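Local coordinates for protein putative hexose oxidase (Nonomuraea sp. ATCC 39727, PDB 5AWV) that carries covalently bound FAD and probably oxidises a sugar of teicoplanin-type glycopeptide antibiotics, as a hexose oxidase of the oxygen-dependent FAD-linked family, at residues A368-R374 and D464-Y470; L375-Q379 and V452-T456; A397-Y403 and I423-I429. All coordinates share one frame; numbering follows the deposited sequence.

In the fold
Contact 3 joins two strands within the seven-stranded antiparallel sheet, in the order 395-402, 424-432, 363-371. Contact 1 adds the loop 464-470 to the outermost of these strands, about 10 Å from contact 3 between centres. Contact 2, about 11 Å from contact 1 and 15 Å from contact 3, lies beside the sheet, where helix 377-387 begins and helix 438-452 ends. Along the chain the three are nested: contact 3 inside the loop closed by contact 2, and contact 2 inside that closed by contact 1. Contact 1 reaches the flavin through Tyr470 and contact 3 borders a bound sugar acid through Asn427, whereas contact 2 meets another antibiotic sugar farther out.

Contact 1: A368-R374 and D464-Y470; sequences AGYLRKR and DVSDGAY. With FAD (flavin-adenine dinucleotide), chain M.
Tyr370 and Tyr470 meet at a slant, the ring of Tyr370 reaching along the backbone of 468-470 to the root of the second tyrosine. Tyr370 CE2 touches Tyr470 CB at 3.7 Å, and Tyr370 OH lies 3.5 Å from Tyr470 CD1, while the Gly468 and Ala469 carbonyl oxygens line the edge of the Tyr370 ring. Tyr470 holds CG trans to its amide nitrogen (chi1 171°), which sends the ring away from the strand to the flavin, where Tyr470 OH donates a short 2.5 Å hydrogen bond to FAD O2; Asn472 also bonds to this hydroxyl.

At the far end, Lys373 bends at chi3 and chi4 to bring NZ within 3.0 Å of Asp464 OD2, a salt bridge entered from above the carboxylate plane. Between the two ends, Leu371 and Val465 run side by side and point the same way, CD2 to CG1 at 3.9 Å. Arg372 slants past Asp467, with its CG 3.9 Å from Asp467 CB; their charged ends turn to Asp421 and Lys496 respectively.

The backbones hold this order. Tyr370 N donates to Gly468 O (2.8 Å), Asp467 N donates to Tyr370 O, and Arg372 N reaches Val465 O (2.8 Å). Leu371 and Ser466 form a single beta bridge, and a water joins Tyr370 O to Ser466 OG.

The loop thus lies along the outermost strand of the large antiparallel sheet. Strand 424-432 flanks that strand within the sheet and its Lys425 binds Tyr370 OH, while helices 264-280 and 377-387 approach around Arg374.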
loop_
_atom_site.group_PDB
_atom_site.type_symbol
_atom_site.label_atom_id
_atom_site.label_comp_id
_atom_site.label_asym_id
_atom_site.label_seq_id
_atom_site.Cartn_x
_atom_site.Cartn_y
_atom_site.Cartn_z
ATOM N N ALA A 368 -5.106 10.892 9.318
ATOM C CA ALA A 368 -5.651 11.162 7.939
ATOM C C ALA A 368 -7.141 11.500 7.913
ATOM O O ALA A 368 -7.894 11.195 8.842
ATOM C CB ALA A 368 -5.414 9.886 7.087
ATOM N N GLY A 369 -7.543 12.169 6.845
ATOM C CA GLY A 369 -8.933 12.539 6.560
ATOM C C GLY A 369 -9.122 12.660 5.074
ATOM O O GLY A 369 -8.140 12.873 4.324
ATOM N N TYR A 370 -10.361 12.494 4.603
ATOM C CA TYR A 370 -10.750 12.836 3.278
ATOM C C TYR A 370 -11.403 14.224 3.278
ATOM O O TYR A 370 -12.180 14.527 4.169
ATOM C CB TYR A 370 -11.790 11.880 2.788
ATOM C CG TYR A 370 -11.275 10.592 2.249
ATOM C CD1 TYR A 370 -10.841 10.521 0.917
ATOM C CD2 TYR A 370 -11.341 9.424 3.004
ATOM C CE1 TYR A 370 -10.419 9.316 0.373
ATOM C CE2 TYR A 370 -10.904 8.205 2.459
ATOM C CZ TYR A 370 -10.446 8.150 1.145
ATOM O OH TYR A 370 -10.000 7.001 0.554
ATOM N N LEU A 371 -11.181 14.986 2.229
ATOM C CA LEU A 371 -11.915 16.216 1.935
ATOM C C LEU A 371 -12.801 16.103 0.728
ATOM O O LEU A 371 -12.305 15.798 -0.349
ATOM C CB LEU A 371 -10.920 17.372 1.720
ATOM C CG LEU A 371 -10.191 17.810 3.020
ATOM C CD1 LEU A 371 -9.075 18.757 2.688
ATOM C CD2 LEU A 371 -11.142 18.397 4.057
ATOM N N ARG A 372 -14.061 16.547 0.872
ATOM C CA ARG A 372 -15.000 16.806 -0.242
ATOM C C ARG A 372 -15.025 18.244 -0.695
ATOM O O ARG A 372 -15.405 18.509 -1.802
ATOM C CB ARG A 372 -16.450 16.468 0.171
ATOM C CG ARG A 372 -16.605 15.086 0.683
ATOM C CD ARG A 372 -17.983 14.931 1.323
ATOM N NE ARG A 372 -18.965 14.869 0.221
ATOM C CZ ARG A 372 -20.268 15.093 0.345
ATOM N NH1 ARG A 372 -20.804 15.484 1.505
ATOM N NH2 ARG A 372 -21.059 14.949 -0.707
ATOM N N LYS A 373 -14.621 19.156 0.172
ATOM C CA LYS A 373 -14.545 20.601 -0.075
ATOM C C LYS A 373 -13.239 21.019 0.582
ATOM O O LYS A 373 -12.661 20.235 1.351
ATOM C CB LYS A 373 -15.699 21.308 0.577
ATOM C CG LYS A 373 -16.979 21.054 -0.101
ATOM C CD LYS A 373 -18.096 21.593 0.776
ATOM C CE LYS A 373 -18.618 22.927 0.339
ATOM N NZ LYS A 373 -20.013 22.759 -0.183
ATOM N N ARG A 374 -12.789 22.254 0.343
ATOM C CA ARG A 374 -11.623 22.715 1.061
ATOM C C ARG A 374 -11.811 22.770 2.540
ATOM O O ARG A 374 -12.927 22.959 3.101
ATOM C CB ARG A 374 -11.165 24.076 0.550
ATOM C CG ARG A 374 -12.111 25.230 0.946
ATOM C CD ARG A 374 -11.302 26.497 0.813
ATOM N NE ARG A 374 -12.000 27.754 0.958
ATOM C CZ ARG A 374 -12.117 28.459 2.074
ATOM N NH1 ARG A 374 -11.651 27.994 3.222
ATOM N NH2 ARG A 374 -12.676 29.680 2.003
ATOM N N ASP A 464 -20.404 17.926 5.306
ATOM C CA ASP A 464 -20.287 18.619 4.024
ATOM C C ASP A 464 -18.872 18.721 3.581
ATOM O O ASP A 464 -18.660 18.826 2.395
ATOM C CB ASP A 464 -20.850 20.087 4.106
ATOM C CG ASP A 464 -21.365 20.608 2.772
ATOM O OD1 ASP A 464 -22.130 19.863 2.039
ATOM O OD2 ASP A 464 -21.101 21.843 2.478
ATOM N N VAL A 465 -17.929 18.828 4.527
ATOM C CA VAL A 465 -16.565 19.103 4.193
ATOM C C VAL A 465 -15.725 17.865 4.235
ATOM O O VAL A 465 -14.919 17.642 3.315
ATOM C CB VAL A 465 -15.920 20.195 5.111
ATOM C CG1 VAL A 465 -14.446 20.352 4.788
ATOM C CG2 VAL A 465 -16.615 21.526 4.863
ATOM N N SER A 466 -15.838 17.120 5.300
ATOM C CA SER A 466 -14.994 15.883 5.454
ATOM C C SER A 466 -15.738 14.588 5.074
ATOM O O SER A 466 -16.988 14.558 5.041
ATOM C CB SER A 466 -14.503 15.779 6.875
ATOM O OG SER A 466 -13.462 16.734 7.089
ATOM N N ASP A 467 -14.944 13.511 4.827
ATOM C CA ASP A 467 -15.528 12.226 4.516
ATOM C C ASP A 467 -14.863 11.003 5.118
ATOM O O ASP A 467 -14.761 9.982 4.478
ATOM C CB ASP A 467 -15.727 12.085 2.987
ATOM C CG ASP A 467 -16.961 11.294 2.644
ATOM O OD1 ASP A 467 -17.905 11.249 3.493
ATOM O OD2 ASP A 467 -17.000 10.634 1.584
ATOM N N GLY A 468 -14.521 11.101 6.396
ATOM C CA GLY A 468 -13.868 10.054 7.118
ATOM C C GLY A 468 -12.404 9.848 6.746
ATOM O O GLY A 468 -11.743 10.817 6.439
ATOM N N ALA A 469 -11.950 8.592 6.727
ATOM C CA ALA A 469 -10.578 8.230 6.599
ATOM C C ALA A 469 -10.377 6.997 5.744
ATOM O O ALA A 469 -11.327 6.341 5.421
ATOM C CB ALA A 469 -9.930 8.091 7.978
ATOM N N TYR A 470 -9.127 6.823 5.310
ATOM C CA TYR A 470 -8.698 5.882 4.331
ATOM C C TYR A 470 -7.988 4.724 5.103
ATOM O O TYR A 470 -6.999 4.956 5.816
ATOM C CB TYR A 470 -7.745 6.545 3.402
ATOM C CG TYR A 470 -7.012 5.647 2.422
ATOM C CD1 TYR A 470 -7.674 4.647 1.712
ATOM C CD2 TYR A 470 -5.664 5.840 2.161
ATOM C CE1 TYR A 470 -6.994 3.852 0.800
ATOM C CE2 TYR A 470 -4.982 5.084 1.215
ATOM C CZ TYR A 470 -5.640 4.104 0.501
ATOM O OH TYR A 470 -4.914 3.353 -0.414
HETATM P PA FAD M . 2.107 -4.850 5.519
HETATM O O1A FAD M . 2.599 -4.077 6.725
HETATM O O2A FAD M . 2.827 -6.018 5.027
HETATM O O5B FAD M . 0.581 -5.224 5.697
HETATM C C5B FAD M . -0.448 -4.256 6.099
HETATM C C4B FAD M . -1.640 -4.977 6.647
HETATM O O4B FAD M . -2.265 -5.847 5.697
HETATM C C3B FAD M . -1.392 -5.851 7.887
HETATM O O3B FAD M . -2.536 -5.968 8.768
HETATM C C2B FAD M . -1.082 -7.146 7.202
HETATM O O2B FAD M . -1.218 -8.205 8.091
HETATM C C1B FAD M . -2.047 -7.181 6.064
HETATM N N9A FAD M . -1.558 -8.001 4.981
HETATM C C8A FAD M . -0.401 -7.952 4.309
HETATM N N7A FAD M . -0.363 -8.852 3.301
HETATM C C5A FAD M . -1.526 -9.489 3.299
HETATM C C6A FAD M . -2.108 -10.613 2.535
HETATM N N6A FAD M . -1.373 -11.164 1.574
HETATM N N1A FAD M . -3.384 -10.986 2.852
HETATM C C2A FAD M . -4.078 -10.397 3.870
HETATM N N3A FAD M . -3.595 -9.388 4.646
HETATM C C4A FAD M . -2.321 -8.963 4.409
HETATM N N1 FAD M . -0.938 4.083 0.162
HETATM C C2 FAD M . -1.536 4.624 -0.941
HETATM O O2 FAD M . -2.686 4.245 -1.257
HETATM N N3 FAD M . -0.923 5.527 -1.723
HETATM C C4 FAD M . 0.372 5.863 -1.549
HETATM O O4 FAD M . 0.945 6.673 -2.311
HETATM C C4X FAD M . 1.097 5.295 -0.405
HETATM N N5 FAD M . 2.421 5.587 -0.146
HETATM C C5X FAD M . 3.126 4.984 0.860
HETATM C C6 FAD M . 4.496 5.288 1.006
HETATM C C7 FAD M . 5.121 4.697 2.137
HETATM C C7M FAD M . 6.617 5.015 2.394
HETATM C C8 FAD M . 4.420 3.730 3.072
HETATM C C8M FAD M . 5.183 2.917 4.089
HETATM C C9 FAD M . 3.064 3.428 2.813
HETATM C C9A FAD M . 2.402 4.030 1.784
HETATM N N10 FAD M . 1.032 3.776 1.506
HETATM C C10 FAD M . 0.367 4.346 0.432
HETATM C "C1'" FAD M . 0.230 2.877 2.400
HETATM C "C2'" FAD M . 0.152 1.481 1.909
HETATM O "O2'" FAD M . -0.833 1.473 0.894
HETATM C "C3'" FAD M . -0.334 0.710 3.078
HETATM O "O3'" FAD M . 0.639 0.918 4.104
HETATM C "C4'" FAD M . -0.445 -0.798 2.722
HETATM O "O4'" FAD M . -1.345 -1.381 3.667
HETATM C "C5'" FAD M . 0.915 -1.431 2.874
HETATM O "O5'" FAD M . 0.880 -2.802 2.430
HETATM P P FAD M . 2.099 -3.736 2.757
HETATM O O1P FAD M . 1.902 -5.035 2.145
HETATM O O2P FAD M . 3.427 -3.100 2.451
HETATM O O3P FAD M . 2.032 -3.703 4.357
HETATM O O HOH W 1 -11.033 15.814 6.461
#

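Contact 2: L375-Q379 and V452-T456; sequences LTDRQ and VYAET. With N1L (2-amino-2-deoxy-beta-D-glucopyranuronic acid), chain B.
The first turn of helix 377-387 meets the chain leaving helix 438-452 through Arg378 with Glu455 and Gln379 with Val452, at a peripheral site that holds an antibiotic sugar acid. Arg378 is the centre of it. Its chain folds at chi3 (70°), which brings NH1 within reach of two acidic groups that it meets in different ways. Glu455 OE2 lies over one face of the guanidinium, 3.2 Å from Arg378 NH1, with the two flat groups 78° apart. No N-H points at that oxygen, so this salt bridge rests on charge alone. O6B of the sugar acid N1L (chain B) instead sits at the guanidinium edge, near its plane, and takes a directed hydrogen bond from Arg378 NH1 of 3.2 Å. Glu455 OE2 and N1L O6B are only 3.3 Å apart; if both acids are ionised, the arginine would offset part of their repulsion. Its NH2 bonds to the backbone of the bound glycopeptide.

Helix 377-387 starts with a classical N-cap: Thr376 OG1 accepts from Gln379 N at 3.1 Å (N-H...O angle 156°). The capped turn presents Gln379, whose side chain crosses Val452 at about a right angle, with its CG 3.3 Å from Val452 O. Deeper in, Leu375 CD2 packs loosely on Val452 CG1 at 4.2 Å. The same Val452 methyl rests over the centre of one face of the neighbouring Tyr453 ring.

Tyr453 is the first residue to leave helical geometry after helix 438-452. A bond from Thr456 N to Tyr453 O closes the next turn, from which the extended side chain of Glu455 reaches the arginine. The Tyr453 hydroxyl bonds to that of Tyr428 in strand 424-432.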
loop_
_atom_site.group_PDB
_atom_site.type_symbol
_atom_site.label_atom_id
_atom_site.label_comp_id
_atom_site.label_asym_id
_atom_site.label_seq_id
_atom_site.Cartn_x
_atom_site.Cartn_y
_atom_site.Cartn_z
ATOM N N LEU A 375 -10.687 22.689 3.201
ATOM C CA LEU A 375 -10.624 23.069 4.596
ATOM C C LEU A 375 -11.266 24.439 4.822
ATOM O O LEU A 375 -11.109 25.352 4.036
ATOM C CB LEU A 375 -9.180 23.083 5.083
ATOM C CG LEU A 375 -8.463 21.737 5.243
ATOM C CD1 LEU A 375 -6.955 21.905 5.531
ATOM C CD2 LEU A 375 -9.063 20.836 6.350
ATOM N N THR A 376 -12.014 24.586 5.897
ATOM C CA THR A 376 -12.739 25.818 6.169
ATOM C C THR A 376 -11.725 26.820 6.675
ATOM O O THR A 376 -10.527 26.506 6.977
ATOM C CB THR A 376 -13.792 25.632 7.305
ATOM O OG1 THR A 376 -13.107 25.422 8.537
ATOM C CG2 THR A 376 -14.729 24.514 6.962
ATOM N N ASP A 377 -12.183 28.060 6.766
ATOM C CA ASP A 377 -11.317 29.106 7.246
ATOM C C ASP A 377 -10.794 28.845 8.651
ATOM O O ASP A 377 -9.644 29.104 8.908
ATOM C CB ASP A 377 -12.040 30.453 7.198
ATOM C CG ASP A 377 -12.438 30.869 5.775
ATOM O OD1 ASP A 377 -11.864 30.333 4.774
ATOM O OD2 ASP A 377 -13.373 31.706 5.666
ATOM N N ARG A 378 -11.625 28.267 9.511
ATOM C CA ARG A 378 -11.256 27.932 10.886
ATOM C C ARG A 378 -10.295 26.780 10.955
ATOM O O ARG A 378 -9.380 26.745 11.752
ATOM C CB ARG A 378 -12.499 27.646 11.703
ATOM C CG ARG A 378 -13.474 28.843 11.690
ATOM C CD ARG A 378 -14.707 28.659 12.571
ATOM N NE ARG A 378 -14.359 28.693 13.978
ATOM C CZ ARG A 378 -15.220 28.622 14.985
ATOM N NH1 ARG A 378 -16.547 28.557 14.768
ATOM N NH2 ARG A 378 -14.753 28.628 16.227
ATOM N N GLN A 379 -10.428 25.865 10.018
ATOM C CA GLN A 379 -9.499 24.750 9.888
ATOM C C GLN A 379 -8.172 25.199 9.380
ATOM O O GLN A 379 -7.142 24.757 9.850
ATOM C CB GLN A 379 -10.107 23.656 9.001
ATOM C CG GLN A 379 -11.296 22.914 9.689
ATOM C CD GLN A 379 -11.892 21.805 8.840
ATOM O OE1 GLN A 379 -12.030 20.682 9.295
ATOM N NE2 GLN A 379 -12.245 22.108 7.647
ATOM N N VAL A 452 -7.898 20.848 14.116
ATOM C CA VAL A 452 -8.536 20.888 12.796
ATOM C C VAL A 452 -9.956 20.363 12.839
ATOM O O VAL A 452 -10.850 20.994 12.301
ATOM C CB VAL A 452 -7.668 20.137 11.747
ATOM C CG1 VAL A 452 -8.397 19.948 10.437
ATOM C CG2 VAL A 452 -6.402 20.878 11.525
ATOM N N TYR A 453 -10.158 19.237 13.541
ATOM C CA TYR A 453 -11.438 18.560 13.581
ATOM C C TYR A 453 -12.220 18.870 14.871
ATOM O O TYR A 453 -13.148 18.131 15.223
ATOM C CB TYR A 453 -11.289 17.039 13.323
ATOM C CG TYR A 453 -10.719 16.774 11.912
ATOM C CD1 TYR A 453 -11.447 17.105 10.757
ATOM C CD2 TYR A 453 -9.447 16.269 11.751
ATOM C CE1 TYR A 453 -10.922 16.892 9.484
ATOM C CE2 TYR A 453 -8.919 16.121 10.472
ATOM C CZ TYR A 453 -9.665 16.405 9.387
ATOM O OH TYR A 453 -9.077 16.221 8.140
ATOM N N ALA A 454 -11.994 20.066 15.441
ATOM C CA ALA A 454 -12.552 20.393 16.774
ATOM C C ALA A 454 -14.068 20.464 16.816
ATOM O O ALA A 454 -14.696 20.068 17.816
ATOM C CB ALA A 454 -11.901 21.652 17.383
ATOM N N GLU A 455 -14.667 20.850 15.727
ATOM C CA GLU A 455 -16.111 20.965 15.680
ATOM C C GLU A 455 -16.828 19.584 15.590
ATOM O O GLU A 455 -18.004 19.488 15.874
ATOM C CB GLU A 455 -16.544 21.878 14.535
ATOM C CG GLU A 455 -16.169 23.355 14.720
ATOM C CD GLU A 455 -17.008 24.321 13.824
ATOM O OE1 GLU A 455 -17.529 23.923 12.737
ATOM O OE2 GLU A 455 -17.166 25.497 14.189
ATOM N N THR A 456 -16.134 18.512 15.236
ATOM C CA THR A 456 -16.769 17.152 15.176
ATOM C C THR A 456 -15.955 16.152 15.972
ATOM O O THR A 456 -15.543 15.083 15.472
ATOM C CB THR A 456 -16.859 16.659 13.738
ATOM O OG1 THR A 456 -15.553 16.697 13.135
ATOM C CG2 THR A 456 -17.815 17.534 12.970
HETATM C C1 N1L B . -19.061 31.131 14.139
HETATM C C2 N1L B . -20.568 31.433 14.623
HETATM C C3 N1L B . -21.408 30.070 14.690
HETATM C C4 N1L B . -21.196 29.202 13.441
HETATM C C5 N1L B . -19.654 29.022 13.193
HETATM C C6 N1L B . -19.380 27.982 12.073
HETATM N N2 N1L B . -20.948 32.184 15.652
HETATM O O3 N1L B . -22.762 30.537 14.795
HETATM O O4 N1L B . -21.837 27.925 13.772
HETATM O O5 N1L B . -19.003 30.344 12.907
HETATM O O6B N1L B . -17.939 27.841 11.962
HETATM O O6A N1L B . -20.056 28.379 10.866
#

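Contact 3: A397-Y403 and I423-I429; sequences AVWLIGY and ILKVNYI. With N1L (2-amino-2-deoxy-beta-D-glucopyranuronic acid), chain C.
Backbone hydrogen bonds pair Ala397 with Ile429, Trp399 with Asn427 and Ile401 with Lys425, fixing two antiparallel strands whose directions differ by 160°. Ile401 N to Lys425 O is among the straightest, at 2.8 Å and 172°. After the non-hydrogen-bonded pair Gly402-Leu424 the strands part less regularly: Tyr403 N reaches Ile423 O at 3.0 Å from above the carbonyl plane, and Ile423 and Leu424 form a classic beta bulge opposite Leu371 of the next strand.

Two contacts over ring faces mark one side of the sheet. Ile429 CD1 sits squarely above the five-membered ring of Trp399, 3.5 Å from its centroid, a CH-pi contact. Lys425, its chain extended beyond CG, lays CE over the face of Tyr403, 3.6 Å from the ring centroid. The ammonium lies off-centre, NZ 4.5 Å from that centroid in a cation-pi contact; a water joins NZ to Tyr403 OH, and NZ also binds Tyr370. Asn427, between Lys425 and Ile429 on this side, borders the bound sugar acid N1L (chain C).

Apolar contacts fill the other side. Val398 CG1 meets Val426 CG2 at 3.8 Å. Val398 CG2 lies 3.9 Å from Tyr428 CD2, these two side chains running side by side. Leu400 CD2 also leans on Val426 CG2, at 4.0 Å.

Strand 395-402 is flanked further by strand 291-298, and strand 424-432 by strand 363-371. Helix 264-280 packs against Leu400 and Leu424, while Tyr165 and Tyr470 also make cation-pi contacts with Lys425, and Tyr473 touches Ile401 and Asn427.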
loop_
_atom_site.group_PDB
_atom_site.type_symbol
_atom_site.label_atom_id
_atom_site.label_comp_id
_atom_site.label_asym_id
_atom_site.label_seq_id
_atom_site.Cartn_x
_atom_site.Cartn_y
_atom_site.Cartn_z
ATOM N N ALA A 397 4.187 17.888 9.339
ATOM C CA ALA A 397 3.653 18.359 8.072
ATOM C C ALA A 397 2.155 18.078 7.907
ATOM O O ALA A 397 1.577 17.154 8.582
ATOM C CB ALA A 397 4.451 17.786 6.919
ATOM N N VAL A 398 1.516 18.901 7.072
ATOM C CA VAL A 398 0.184 18.604 6.504
ATOM C C VAL A 398 0.358 18.468 5.011
ATOM O O VAL A 398 0.884 19.405 4.356
ATOM C CB VAL A 398 -0.810 19.705 6.798
ATOM C CG1 VAL A 398 -2.173 19.401 6.127
ATOM C CG2 VAL A 398 -0.941 19.835 8.294
ATOM N N TRP A 399 -0.029 17.321 4.451
ATOM C CA TRP A 399 -0.003 17.092 3.007
ATOM C C TRP A 399 -1.453 17.016 2.485
ATOM O O TRP A 399 -2.281 16.310 3.090
ATOM C CB TRP A 399 0.695 15.770 2.641
ATOM C CG TRP A 399 2.126 15.698 2.944
ATOM C CD1 TRP A 399 2.878 16.607 3.643
ATOM C CD2 TRP A 399 3.015 14.638 2.577
ATOM N NE1 TRP A 399 4.161 16.176 3.725
ATOM C CE2 TRP A 399 4.279 14.970 3.071
ATOM C CE3 TRP A 399 2.859 13.456 1.842
ATOM C CZ2 TRP A 399 5.395 14.140 2.884
ATOM C CZ3 TRP A 399 3.969 12.635 1.632
ATOM C CH2 TRP A 399 5.211 12.968 2.175
ATOM N N LEU A 400 -1.730 17.741 1.410
ATOM C CA LEU A 400 -3.036 17.800 0.806
ATOM C C LEU A 400 -2.828 17.164 -0.573
ATOM O O LEU A 400 -2.115 17.709 -1.430
ATOM C CB LEU A 400 -3.508 19.216 0.717
ATOM C CG LEU A 400 -3.812 19.888 2.088
ATOM C CD1 LEU A 400 -3.386 21.331 2.096
ATOM C CD2 LEU A 400 -5.286 19.784 2.394
ATOM N N ILE A 401 -3.320 15.930 -0.741
ATOM C CA ILE A 401 -2.959 15.069 -1.871
ATOM C C ILE A 401 -4.113 15.037 -2.831
ATOM O O ILE A 401 -5.243 14.703 -2.396
ATOM C CB ILE A 401 -2.678 13.639 -1.321
ATOM C CG1 ILE A 401 -1.609 13.657 -0.177
ATOM C CG2 ILE A 401 -2.214 12.687 -2.378
ATOM C CD1 ILE A 401 -1.596 12.319 0.596
ATOM N N GLY A 402 -3.848 15.410 -4.077
ATOM C CA GLY A 402 -4.844 15.396 -5.174
ATOM C C GLY A 402 -5.533 14.040 -5.313
ATOM O O GLY A 402 -4.872 13.047 -5.293
ATOM N N TYR A 403 -6.848 14.057 -5.386
ATOM C CA TYR A 403 -7.681 12.843 -5.501
ATOM C C TYR A 403 -8.908 13.125 -6.374
ATOM O O TYR A 403 -8.941 14.118 -7.048
ATOM C CB TYR A 403 -8.056 12.360 -4.139
ATOM C CG TYR A 403 -8.511 10.903 -4.047
ATOM C CD1 TYR A 403 -7.702 9.887 -4.469
ATOM C CD2 TYR A 403 -9.787 10.590 -3.554
ATOM C CE1 TYR A 403 -8.091 8.567 -4.368
ATOM C CE2 TYR A 403 -10.222 9.270 -3.376
ATOM C CZ TYR A 403 -9.373 8.251 -3.806
ATOM O OH TYR A 403 -9.758 6.939 -3.673
ATOM N N ILE A 423 -12.165 15.149 -3.130
ATOM C CA ILE A 423 -11.249 15.905 -3.998
ATOM C C ILE A 423 -9.795 15.815 -3.490
ATOM O O ILE A 423 -8.855 15.978 -4.282
ATOM C CB ILE A 423 -11.695 17.383 -4.096
ATOM C CG1 ILE A 423 -11.622 18.150 -2.735
ATOM C CG2 ILE A 423 -13.091 17.465 -4.617
ATOM C CD1 ILE A 423 -11.888 19.694 -2.826
ATOM N N LEU A 424 -9.604 15.585 -2.184
ATOM C CA LEU A 424 -8.237 15.542 -1.591
ATOM C C LEU A 424 -8.188 14.496 -0.525
ATOM O O LEU A 424 -9.199 14.275 0.198
ATOM C CB LEU A 424 -7.935 16.917 -0.954
ATOM C CG LEU A 424 -7.779 18.089 -1.931
ATOM C CD1 LEU A 424 -7.985 19.432 -1.213
ATOM C CD2 LEU A 424 -6.414 18.016 -2.568
ATOM N N LYS A 425 -7.011 13.924 -0.317
ATOM C CA LYS A 425 -6.795 13.205 0.869
ATOM C C LYS A 425 -5.891 14.117 1.683
ATOM O O LYS A 425 -4.955 14.756 1.138
ATOM C CB LYS A 425 -6.153 11.852 0.668
ATOM C CG LYS A 425 -6.935 10.878 -0.295
ATOM C CD LYS A 425 -6.667 9.414 0.129
ATOM C CE LYS A 425 -7.244 8.482 -0.975
ATOM N NZ LYS A 425 -7.375 7.105 -0.462
ATOM N N VAL A 426 -6.122 14.166 2.953
ATOM C CA VAL A 426 -5.224 15.025 3.802
ATOM C C VAL A 426 -4.520 14.195 4.840
ATOM O O VAL A 426 -5.190 13.517 5.651
ATOM C CB VAL A 426 -5.957 16.311 4.333
ATOM C CG1 VAL A 426 -7.217 16.022 5.060
ATOM C CG2 VAL A 426 -5.055 17.088 5.344
ATOM N N ASN A 427 -3.200 14.334 4.928
ATOM C CA ASN A 427 -2.425 13.684 5.911
ATOM C C ASN A 427 -1.764 14.665 6.881
ATOM O O ASN A 427 -1.342 15.772 6.505
ATOM C CB ASN A 427 -1.341 12.794 5.277
ATOM C CG ASN A 427 -1.923 11.511 4.668
ATOM O OD1 ASN A 427 -3.094 11.224 4.826
ATOM N ND2 ASN A 427 -1.112 10.776 3.969
ATOM N N TYR A 428 -1.715 14.234 8.109
ATOM C CA TYR A 428 -1.134 14.944 9.267
ATOM C C TYR A 428 -0.047 14.080 9.822
ATOM O O TYR A 428 -0.299 13.025 10.425
ATOM C CB TYR A 428 -2.260 15.280 10.272
ATOM C CG TYR A 428 -3.493 15.982 9.689
ATOM C CD1 TYR A 428 -4.540 15.250 9.171
ATOM C CD2 TYR A 428 -3.617 17.382 9.647
ATOM C CE1 TYR A 428 -5.668 15.830 8.682
ATOM C CE2 TYR A 428 -4.753 17.972 9.138
ATOM C CZ TYR A 428 -5.775 17.194 8.654
ATOM O OH TYR A 428 -6.880 17.784 8.112
ATOM N N ILE A 429 1.208 14.510 9.624
ATOM C CA ILE A 429 2.400 13.691 9.720
ATOM C C ILE A 429 3.401 14.219 10.719
ATOM O O ILE A 429 3.610 15.409 10.784
ATOM C CB ILE A 429 3.126 13.615 8.383
ATOM C CG1 ILE A 429 2.187 13.081 7.297
ATOM C CG2 ILE A 429 4.332 12.651 8.401
ATOM C CD1 ILE A 429 2.637 13.443 5.920
HETATM C C1 N1L C . 5.036 8.608 2.683
HETATM C C2 N1L C . 4.667 9.220 4.130
HETATM C C3 N1L C . 3.349 8.662 4.699
HETATM C C4 N1L C . 2.270 8.918 3.669
HETATM C C5 N1L C . 2.575 8.079 2.398
HETATM C C6 N1L C . 1.453 8.166 1.331
HETATM N N2 N1L C . 5.710 9.017 5.133
HETATM O O3 N1L C . 2.952 9.373 5.967
HETATM O O4 N1L C . 0.892 8.621 4.229
HETATM O O5 N1L C . 3.818 8.590 1.769
HETATM O O6B N1L C . 1.591 9.235 0.403
HETATM O O6A N1L C . 0.239 8.429 1.913
HETATM O O HOH W 2 -7.911 5.181 -2.505
#